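Local structure of At4g34840 (Arabidopsis thaliana, 3BSF) at residues R11-E25 and S89-T103. The protein is a nucleosidase of the phosphorylase superfamily, built as an alpha/beta fold around a mixed sheet and bound here to adenine. Residues are numbered along the deposited sequence; the frame is centred on the assembly and turned at random.
Sequences RPISTIVFIVAMQKE and SILAIQPDLIINAGT
Val17 and Phe18 of strand 15-19 pair with Ile98 and Ile99 of strand 97-106 in the central mixed sheet of the phosphorylase-superfamily fold. The strands run parallel. Val17 uses both its N and its O toward this strand, straddling Ile98: its N gives a hydrogen bond to Leu97 O at 3.0 Å, and its O takes one from Ile99 N. Ile19 N continues the ladder to Ile99 O.

The middle is closely packed on both faces of the sheet. On one, the Phe18 ring and Ile99 lie side by side and point the same way, with CE1 of Phe18 3.8 Å from CG2 of Ile99. CD1 of Ile99 also meets CG2 of Ile16. Ile243 of helix 227-246 touches Phe18 on this side. On the other face, CG2 of Val17 sits beside its own backbone N, with CG1 anti to it (chi1 174°). This sets CG2 against the Pro95 ring, near Ile93. Further along, CG1 of Ile19 rests on CD1 of Ile98.

The end at Arg11 is looser and more open to solvent. Arg11 and Asp96 cross at about a right angle, their flat groups turned 61° apart. NH1 of Arg11 makes a salt bridge with OD2 of Asp96 at 3.3 Å, and the hydrogen bond within it is weak. The backbone grips that oxygen more firmly. Ser14 N, 2.8 Å from Asp96 OD2, and Thr15 N approach it from opposite faces of the carboxylate.

The far end is buried, close to the bound adenine. There Glu25 at the start of helix 23-33 reaches back to Thr103, whose side chain lies about 4 Å from the ligand. Thr103 N, 3.1 Å from Glu25 OE2, comes from above the carboxylate plane. Thr103 OG1 donates to Glu25 OE2 as well, at 2.7 Å, nearly in line with the C-O bond of that oxygen.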
ATOM      1  N   ARG A  11       9.084  -0.120  32.775  1.00 58.57           N
ATOM      2  CA  ARG A  11      10.340  -0.295  31.972  1.00 61.90           C
ATOM      3  C   ARG A  11      10.513   0.733  30.825  1.00 62.53           C
ATOM      4  O   ARG A  11       9.586   0.996  30.050  1.00 62.98           O
ATOM      5  CB  ARG A  11      10.422  -1.725  31.406  1.00 61.50           C
ATOM      6  CG  ARG A  11      11.811  -2.107  30.891  1.00 61.86           C
ATOM      7  CD  ARG A  11      11.969  -1.870  29.401  1.00 63.13           C
ATOM      8  NE  ARG A  11      11.435  -2.987  28.617  1.00 64.25           N
ATOM      9  CZ  ARG A  11      11.289  -2.988  27.292  1.00 63.16           C
ATOM     10  NH1 ARG A  11      11.632  -1.925  26.564  1.00 61.50           N
ATOM     11  NH2 ARG A  11      10.800  -4.063  26.692  1.00 61.99           N
ATOM     12  N   PRO A  12      11.727   1.306  30.696  1.00 62.70           N
ATOM     13  CA  PRO A  12      12.113   2.306  29.698  1.00 61.14           C
ATOM     14  C   PRO A  12      12.207   1.876  28.238  1.00 59.97           C
ATOM     15  O   PRO A  12      12.483   0.725  27.912  1.00 58.87           O
ATOM     16  CB  PRO A  12      13.449   2.813  30.232  1.00 60.88           C
ATOM     17  CG  PRO A  12      14.037   1.590  30.828  1.00 61.11           C
ATOM     18  CD  PRO A  12      12.867   1.008  31.584  1.00 63.04           C
ATOM     19  N   ILE A  13      11.974   2.848  27.363  1.00 59.54           N
ATOM     20  CA  ILE A  13      12.037   2.649  25.931  1.00 58.28           C
ATOM     21  C   ILE A  13      13.470   2.264  25.606  1.00 58.55           C
ATOM     22  O   ILE A  13      14.418   2.901  26.059  1.00 58.68           O
ATOM     23  CB  ILE A  13      11.640   3.943  25.186  1.00 56.80           C
ATOM     24  CG1 ILE A  13      10.144   4.205  25.388  1.00 55.54           C
ATOM     25  CG2 ILE A  13      11.995   3.837  23.704  1.00 57.07           C
ATOM     26  CD1 ILE A  13       9.706   5.588  24.978  1.00 56.68           C
ATOM     27  N   SER A  14      13.630   1.208  24.825  1.00 59.02           N
ATOM     28  CA  SER A  14      14.964   0.758  24.477  1.00 58.25           C
ATOM     29  C   SER A  14      15.289   1.008  23.015  1.00 56.79           C
ATOM     30  O   SER A  14      16.324   1.600  22.703  1.00 56.09           O
ATOM     31  CB  SER A  14      15.112  -0.731  24.794  1.00 59.36           C
ATOM     32  OG  SER A  14      16.463  -1.127  24.679  1.00 60.71           O
ATOM     33  N   THR A  15      14.407   0.576  22.118  1.00 54.80           N
ATOM     34  CA  THR A  15      14.672   0.770  20.704  1.00 53.89           C
ATOM     35  C   THR A  15      13.633   1.582  19.931  1.00 51.98           C
ATOM     36  O   THR A  15      12.424   1.425  20.111  1.00 50.68           O
ATOM     37  CB  THR A  15      14.870  -0.572  20.022  1.00 53.97           C
ATOM     38  OG1 THR A  15      13.640  -1.295  20.057  1.00 56.89           O
ATOM     39  CG2 THR A  15      15.926  -1.378  20.749  1.00 53.78           C
ATOM     40  N   ILE A  16      14.140   2.447  19.059  1.00 51.24           N
ATOM     41  CA  ILE A  16      13.315   3.315  18.227  1.00 51.25           C
ATOM     42  C   ILE A  16      13.580   3.143  16.730  1.00 50.45           C
ATOM     43  O   ILE A  16      14.675   3.450  16.250  1.00 50.23           O
ATOM     44  CB  ILE A  16      13.569   4.809  18.544  1.00 50.55           C
ATOM     45  CG1 ILE A  16      13.197   5.114  19.993  1.00 51.13           C
ATOM     46  CG2 ILE A  16      12.761   5.672  17.593  1.00 51.38           C
ATOM     47  CD1 ILE A  16      13.434   6.552  20.403  1.00 50.91           C
ATOM     48  N   VAL A  17      12.575   2.677  15.993  1.00 48.53           N
ATOM     49  CA  VAL A  17      12.722   2.527  14.551  1.00 46.41           C
ATOM     50  C   VAL A  17      12.079   3.695  13.819  1.00 45.38           C
ATOM     51  O   VAL A  17      10.889   3.959  13.979  1.00 44.50           O
ATOM     52  CB  VAL A  17      12.070   1.242  14.022  1.00 45.59           C
ATOM     53  CG1 VAL A  17      12.126   1.222  12.497  1.00 44.50           C
ATOM     54  CG2 VAL A  17      12.774   0.041  14.589  1.00 45.79           C
ATOM     55  N   PHE A  18      12.883   4.385  13.016  1.00 44.99           N
ATOM     56  CA  PHE A  18      12.427   5.506  12.206  1.00 44.26           C
ATOM     57  C   PHE A  18      12.115   5.032  10.800  1.00 44.61           C
ATOM     58  O   PHE A  18      12.923   4.331  10.183  1.00 45.64           O
ATOM     59  CB  PHE A  18      13.514   6.561  12.104  1.00 44.87           C
ATOM     60  CG  PHE A  18      13.572   7.474  13.269  1.00 46.72           C
ATOM     61  CD1 PHE A  18      12.806   8.629  13.293  1.00 46.97           C
ATOM     62  CD2 PHE A  18      14.374   7.167  14.364  1.00 48.47           C
ATOM     63  CE1 PHE A  18      12.832   9.472  14.389  1.00 49.77           C
ATOM     64  CE2 PHE A  18      14.412   7.999  15.471  1.00 49.85           C
ATOM     65  CZ  PHE A  18      13.640   9.157  15.490  1.00 50.08           C
ATOM     66  N   ILE A  19      10.949   5.411  10.293  1.00 44.35           N
ATOM     67  CA  ILE A  19      10.562   5.055   8.928  1.00 45.29           C
ATOM     68  C   ILE A  19      10.588   6.340   8.068  1.00 45.73           C
ATOM     69  O   ILE A  19       9.830   7.285   8.323  1.00 44.45           O
ATOM     70  CB  ILE A  19       9.137   4.434   8.897  1.00 45.03           C
ATOM     71  CG1 ILE A  19       9.112   3.137   9.710  1.00 46.79           C
ATOM     72  CG2 ILE A  19       8.702   4.168   7.467  1.00 43.48           C
ATOM     73  CD1 ILE A  19       9.954   1.997   9.123  1.00 47.96           C
ATOM     74  N   VAL A  20      11.474   6.393   7.075  1.00 45.64           N
ATOM     75  CA  VAL A  20      11.533   7.569   6.207  1.00 47.96           C
ATOM     76  C   VAL A  20      11.402   7.151   4.736  1.00 48.72           C
ATOM     77  O   VAL A  20      12.035   6.187   4.305  1.00 48.71           O
ATOM     78  CB  VAL A  20      12.845   8.370   6.429  1.00 47.30           C
ATOM     79  CG1 VAL A  20      13.088   8.540   7.919  1.00 44.43           C
ATOM     80  CG2 VAL A  20      14.020   7.674   5.754  1.00 49.30           C
ATOM     81  N   ALA A  21      10.565   7.871   3.986  1.00 49.83           N
ATOM     82  CA  ALA A  21      10.317   7.573   2.574  1.00 50.74           C
ATOM     83  C   ALA A  21      11.536   7.838   1.721  1.00 51.69           C
ATOM     84  O   ALA A  21      11.870   7.049   0.834  1.00 52.49           O
ATOM     85  CB  ALA A  21       9.135   8.401   2.057  1.00 49.25           C
ATOM     86  N   MET A  22      12.187   8.963   1.986  1.00 52.83           N
ATOM     87  CA  MET A  22      13.374   9.343   1.239  1.00 55.31           C
ATOM     88  C   MET A  22      14.598   9.407   2.138  1.00 56.47           C
ATOM     89  O   MET A  22      14.547   9.964   3.243  1.00 58.12           O
ATOM     90  CB  MET A  22      13.166  10.696   0.581  1.00 54.70           C
ATOM     91  CG  MET A  22      11.938  10.744  -0.287  1.00 55.55           C
ATOM     92  SD  MET A  22      11.928  12.231  -1.315  1.00 58.65           S
ATOM     93  CE  MET A  22      11.994  13.554  -0.073  1.00 57.91           C
ATOM     94  N   GLN A  23      15.702   8.841   1.668  1.00 55.82           N
ATOM     95  CA  GLN A  23      16.907   8.865   2.466  1.00 56.13           C
ATOM     96  C   GLN A  23      17.412  10.303   2.615  1.00 57.21           C
ATOM     97  O   GLN A  23      18.040  10.657   3.614  1.00 57.50           O
ATOM     98  CB  GLN A  23      17.972   8.001   1.822  1.00 54.52           C
ATOM     99  CG  GLN A  23      19.130   7.759   2.738  1.00 54.56           C
ATOM    100  CD  GLN A  23      20.278   7.102   2.037  1.00 54.90           C
ATOM    101  OE1 GLN A  23      20.096   6.104   1.337  1.00 56.80           O
ATOM    102  NE2 GLN A  23      21.474   7.650   2.218  1.00 52.81           N
ATOM    103  N   LYS A  24      17.133  11.132   1.617  1.00 58.45           N
ATOM    104  CA  LYS A  24      17.548  12.529   1.661  1.00 59.21           C
ATOM    105  C   LYS A  24      17.027  13.178   2.934  1.00 59.79           C
ATOM    106  O   LYS A  24      17.769  13.861   3.636  1.00 61.03           O
ATOM    107  CB  LYS A  24      16.995  13.307   0.457  1.00 59.80           C
ATOM    108  CG  LYS A  24      17.578  12.913  -0.876  1.00 61.61           C
ATOM    109  CD  LYS A  24      17.125  13.847  -2.009  1.00 64.28           C
ATOM    110  CE  LYS A  24      15.639  13.717  -2.334  1.00 64.94           C
ATOM    111  NZ  LYS A  24      15.298  14.317  -3.658  1.00 64.96           N
ATOM    112  N   GLU A  25      15.751  12.958   3.233  1.00 60.09           N
ATOM    113  CA  GLU A  25      15.130  13.555   4.409  1.00 61.20           C
ATOM    114  C   GLU A  25      15.813  13.189   5.728  1.00 61.46           C
ATOM    115  O   GLU A  25      15.910  14.012   6.644  1.00 61.72           O
ATOM    116  CB  GLU A  25      13.658  13.156   4.467  1.00 62.50           C
ATOM    117  CG  GLU A  25      12.908  13.412   3.178  1.00 65.33           C
ATOM    118  CD  GLU A  25      11.447  13.031   3.283  1.00 67.47           C
ATOM    119  OE1 GLU A  25      11.151  11.894   3.726  1.00 68.06           O
ATOM    120  OE2 GLU A  25      10.592  13.871   2.917  1.00 68.91           O
ATOM    121  N   SER A  89      10.108  -4.257   9.282  1.00 44.28           N
ATOM    122  CA  SER A  89      10.899  -3.732  10.389  1.00 44.57           C
ATOM    123  C   SER A  89      10.324  -4.181  11.732  1.00 45.44           C
ATOM    124  O   SER A  89      11.051  -4.647  12.622  1.00 44.93           O
ATOM    125  CB  SER A  89      10.926  -2.211  10.328  1.00 44.40           C
ATOM    126  OG  SER A  89      11.357  -1.801   9.044  1.00 46.83           O
ATOM    127  N   ILE A  90       9.012  -4.025  11.881  1.00 45.26           N
ATOM    128  CA  ILE A  90       8.348  -4.432  13.101  1.00 44.60           C
ATOM    129  C   ILE A  90       8.724  -5.883  13.395  1.00 43.92           C
ATOM    130  O   ILE A  90       9.308  -6.183  14.423  1.00 45.38           O
ATOM    131  CB  ILE A  90       6.810  -4.303  12.958  1.00 45.25           C
ATOM    132  CG1 ILE A  90       6.388  -2.840  13.168  1.00 45.15           C
ATOM    133  CG2 ILE A  90       6.106  -5.265  13.909  1.00 44.65           C
ATOM    134  CD1 ILE A  90       4.872  -2.577  12.979  1.00 43.84           C
ATOM    135  N   LEU A  91       8.419  -6.782  12.474  1.00 43.28           N
ATOM    136  CA  LEU A  91       8.731  -8.183  12.691  1.00 43.29           C
ATOM    137  C   LEU A  91      10.205  -8.407  12.911  1.00 44.09           C
ATOM    138  O   LEU A  91      10.592  -9.169  13.789  1.00 44.11           O
ATOM    139  CB  LEU A  91       8.254  -9.028  11.514  1.00 42.28           C
ATOM    140  CG  LEU A  91       6.744  -8.964  11.283  1.00 42.97           C
ATOM    141  CD1 LEU A  91       6.347  -9.902  10.142  1.00 40.34           C
ATOM    142  CD2 LEU A  91       6.014  -9.300  12.600  1.00 39.50           C
ATOM    143  N   ALA A  92      11.035  -7.739  12.121  1.00 45.64           N
ATOM    144  CA  ALA A  92      12.472  -7.906  12.254  1.00 46.14           C
ATOM    145  C   ALA A  92      12.984  -7.311  13.545  1.00 47.73           C
ATOM    146  O   ALA A  92      12.933  -7.954  14.592  1.00 48.62           O
ATOM    147  CB  ALA A  92      13.204  -7.295  11.063  1.00 44.00           C
ATOM    148  N   ILE A  93      13.464  -6.079  13.475  1.00 50.74           N
ATOM    149  CA  ILE A  93      14.037  -5.433  14.645  1.00 54.03           C
ATOM    150  C   ILE A  93      12.996  -4.899  15.606  1.00 55.85           C
ATOM    151  O   ILE A  93      13.064  -3.746  16.022  1.00 57.55           O
ATOM    152  CB  ILE A  93      15.029  -4.297  14.220  1.00 54.27           C
ATOM    153  CG1 ILE A  93      14.414  -3.430  13.121  1.00 54.16           C
ATOM    154  CG2 ILE A  93      16.352  -4.908  13.729  1.00 53.97           C
ATOM    155  CD1 ILE A  93      15.373  -2.390  12.546  1.00 54.45           C
ATOM    156  N   GLN A  94      12.049  -5.760  15.960  1.00 57.61           N
ATOM    157  CA  GLN A  94      10.951  -5.434  16.869  1.00 60.19           C
ATOM    158  C   GLN A  94      11.220  -4.235  17.778  1.00 60.56           C
ATOM    159  O   GLN A  94      11.843  -4.376  18.828  1.00 60.06           O
ATOM    160  CB  GLN A  94      10.625  -6.650  17.718  1.00 63.01           C
ATOM    161  CG  GLN A  94       9.448  -6.425  18.623  1.00 67.93           C
ATOM    162  CD  GLN A  94       8.809  -7.722  19.042  1.00 69.93           C
ATOM    163  OE1 GLN A  94       8.696  -8.650  18.232  1.00 69.31           O
ATOM    164  NE2 GLN A  94       8.367  -7.796  20.305  1.00 71.90           N
ATOM    165  N   PRO A  95      10.719  -3.040  17.397  1.00 60.89           N
ATOM    166  CA  PRO A  95      10.927  -1.820  18.177  1.00 59.63           C
ATOM    167  C   PRO A  95       9.912  -1.568  19.280  1.00 60.38           C
ATOM    168  O   PRO A  95       8.822  -2.151  19.293  1.00 60.16           O
ATOM    169  CB  PRO A  95      10.866  -0.745  17.116  1.00 58.44           C
ATOM    170  CG  PRO A  95       9.713  -1.221  16.292  1.00 59.15           C
ATOM    171  CD  PRO A  95       9.973  -2.725  16.160  1.00 60.35           C
ATOM    172  N   ASP A  96      10.289  -0.683  20.200  1.00 60.30           N
ATOM    173  CA  ASP A  96       9.433  -0.301  21.304  1.00 60.66           C
ATOM    174  C   ASP A  96       8.599   0.873  20.819  1.00 60.20           C
ATOM    175  O   ASP A  96       7.432   1.026  21.176  1.00 60.23           O
ATOM    176  CB  ASP A  96      10.259   0.154  22.512  1.00 62.49           C
ATOM    177  CG  ASP A  96      10.972  -0.995  23.222  1.00 64.51           C
ATOM    178  OD1 ASP A  96      10.325  -2.037  23.480  1.00 64.83           O
ATOM    179  OD2 ASP A  96      12.177  -0.840  23.539  1.00 65.29           O
ATOM    180  N   LEU A  97       9.214   1.695  19.980  1.00 59.57           N
ATOM    181  CA  LEU A  97       8.552   2.880  19.458  1.00 59.42           C
ATOM    182  C   LEU A  97       8.932   3.129  18.007  1.00 59.91           C
ATOM    183  O   LEU A  97      10.110   3.197  17.658  1.00 60.31           O
ATOM    184  CB  LEU A  97       8.951   4.085  20.302  1.00 56.65           C
ATOM    185  CG  LEU A  97       8.405   5.456  19.952  1.00 56.33           C
ATOM    186  CD1 LEU A  97       6.911   5.535  20.248  1.00 55.75           C
ATOM    187  CD2 LEU A  97       9.171   6.475  20.786  1.00 56.98           C
ATOM    188  N   ILE A  98       7.928   3.260  17.157  1.00 59.76           N
ATOM    189  CA  ILE A  98       8.190   3.525  15.762  1.00 60.21           C
ATOM    190  C   ILE A  98       7.742   4.951  15.427  1.00 59.57           C
ATOM    191  O   ILE A  98       6.649   5.384  15.794  1.00 59.18           O
ATOM    192  CB  ILE A  98       7.492   2.479  14.863  1.00 61.20           C
ATOM    193  CG1 ILE A  98       7.259   3.056  13.471  1.00 62.52           C
ATOM    194  CG2 ILE A  98       6.201   2.016  15.503  1.00 62.22           C
ATOM    195  CD1 ILE A  98       6.521   2.113  12.561  1.00 64.52           C
ATOM    196  N   ILE A  99       8.619   5.682  14.747  1.00 58.81           N
ATOM    197  CA  ILE A  99       8.349   7.058  14.370  1.00 57.77           C
ATOM    198  C   ILE A  99       8.493   7.270  12.873  1.00 56.81           C
ATOM    199  O   ILE A  99       9.485   6.864  12.268  1.00 55.57           O
ATOM    200  CB  ILE A  99       9.305   8.023  15.090  1.00 58.27           C
ATOM    201  CG1 ILE A  99       9.173   7.833  16.601  1.00 58.69           C
ATOM    202  CG2 ILE A  99       8.996   9.471  14.691  1.00 58.15           C
ATOM    203  CD1 ILE A  99      10.123   8.691  17.414  1.00 58.28           C
ATOM    204  N   ASN A 100       7.490   7.925  12.294  1.00 55.82           N
ATOM    205  CA  ASN A 100       7.459   8.223  10.868  1.00 53.87           C
ATOM    206  C   ASN A 100       7.699   9.696  10.606  1.00 53.17           C
ATOM    207  O   ASN A 100       6.804  10.521  10.799  1.00 53.88           O
ATOM    208  CB  ASN A 100       6.105   7.840  10.289  1.00 53.84           C
ATOM    209  CG  ASN A 100       5.943   8.286   8.855  1.00 53.82           C
ATOM    210  OD1 ASN A 100       6.784   7.993   8.009  1.00 53.61           O
ATOM    211  ND2 ASN A 100       4.856   8.993   8.571  1.00 53.11           N
ATOM    212  N   ALA A 101       8.897  10.026  10.142  1.00 51.76           N
ATOM    213  CA  ALA A 101       9.230  11.414   9.861  1.00 51.35           C
ATOM    214  C   ALA A 101       9.432  11.733   8.369  1.00 50.27           C
ATOM    215  O   ALA A 101       9.649  10.841   7.539  1.00 49.94           O
ATOM    216  CB  ALA A 101      10.464  11.809  10.666  1.00 50.97           C
ATOM    217  N   GLY A 102       9.351  13.018   8.039  1.00 49.53           N
ATOM    218  CA  GLY A 102       9.523  13.442   6.662  1.00 50.13           C
ATOM    219  C   GLY A 102       8.875  14.785   6.384  1.00 50.44           C
ATOM    220  O   GLY A 102       8.147  15.332   7.201  1.00 49.95           O
ATOM    221  N   THR A 103       9.149  15.326   5.213  1.00 51.80           N
ATOM    222  CA  THR A 103       8.590  16.610   4.820  1.00 52.90           C
ATOM    223  C   THR A 103       7.136  16.438   4.370  1.00 53.46           C
ATOM    224  O   THR A 103       6.674  15.316   4.153  1.00 53.52           O
ATOM    225  CB  THR A 103       9.415  17.225   3.670  1.00 52.64           C
ATOM    226  OG1 THR A 103       9.466  16.296   2.570  1.00 52.41           O
ATOM    227  CG2 THR A 103      10.834  17.562   4.153  1.00 49.76           C
TER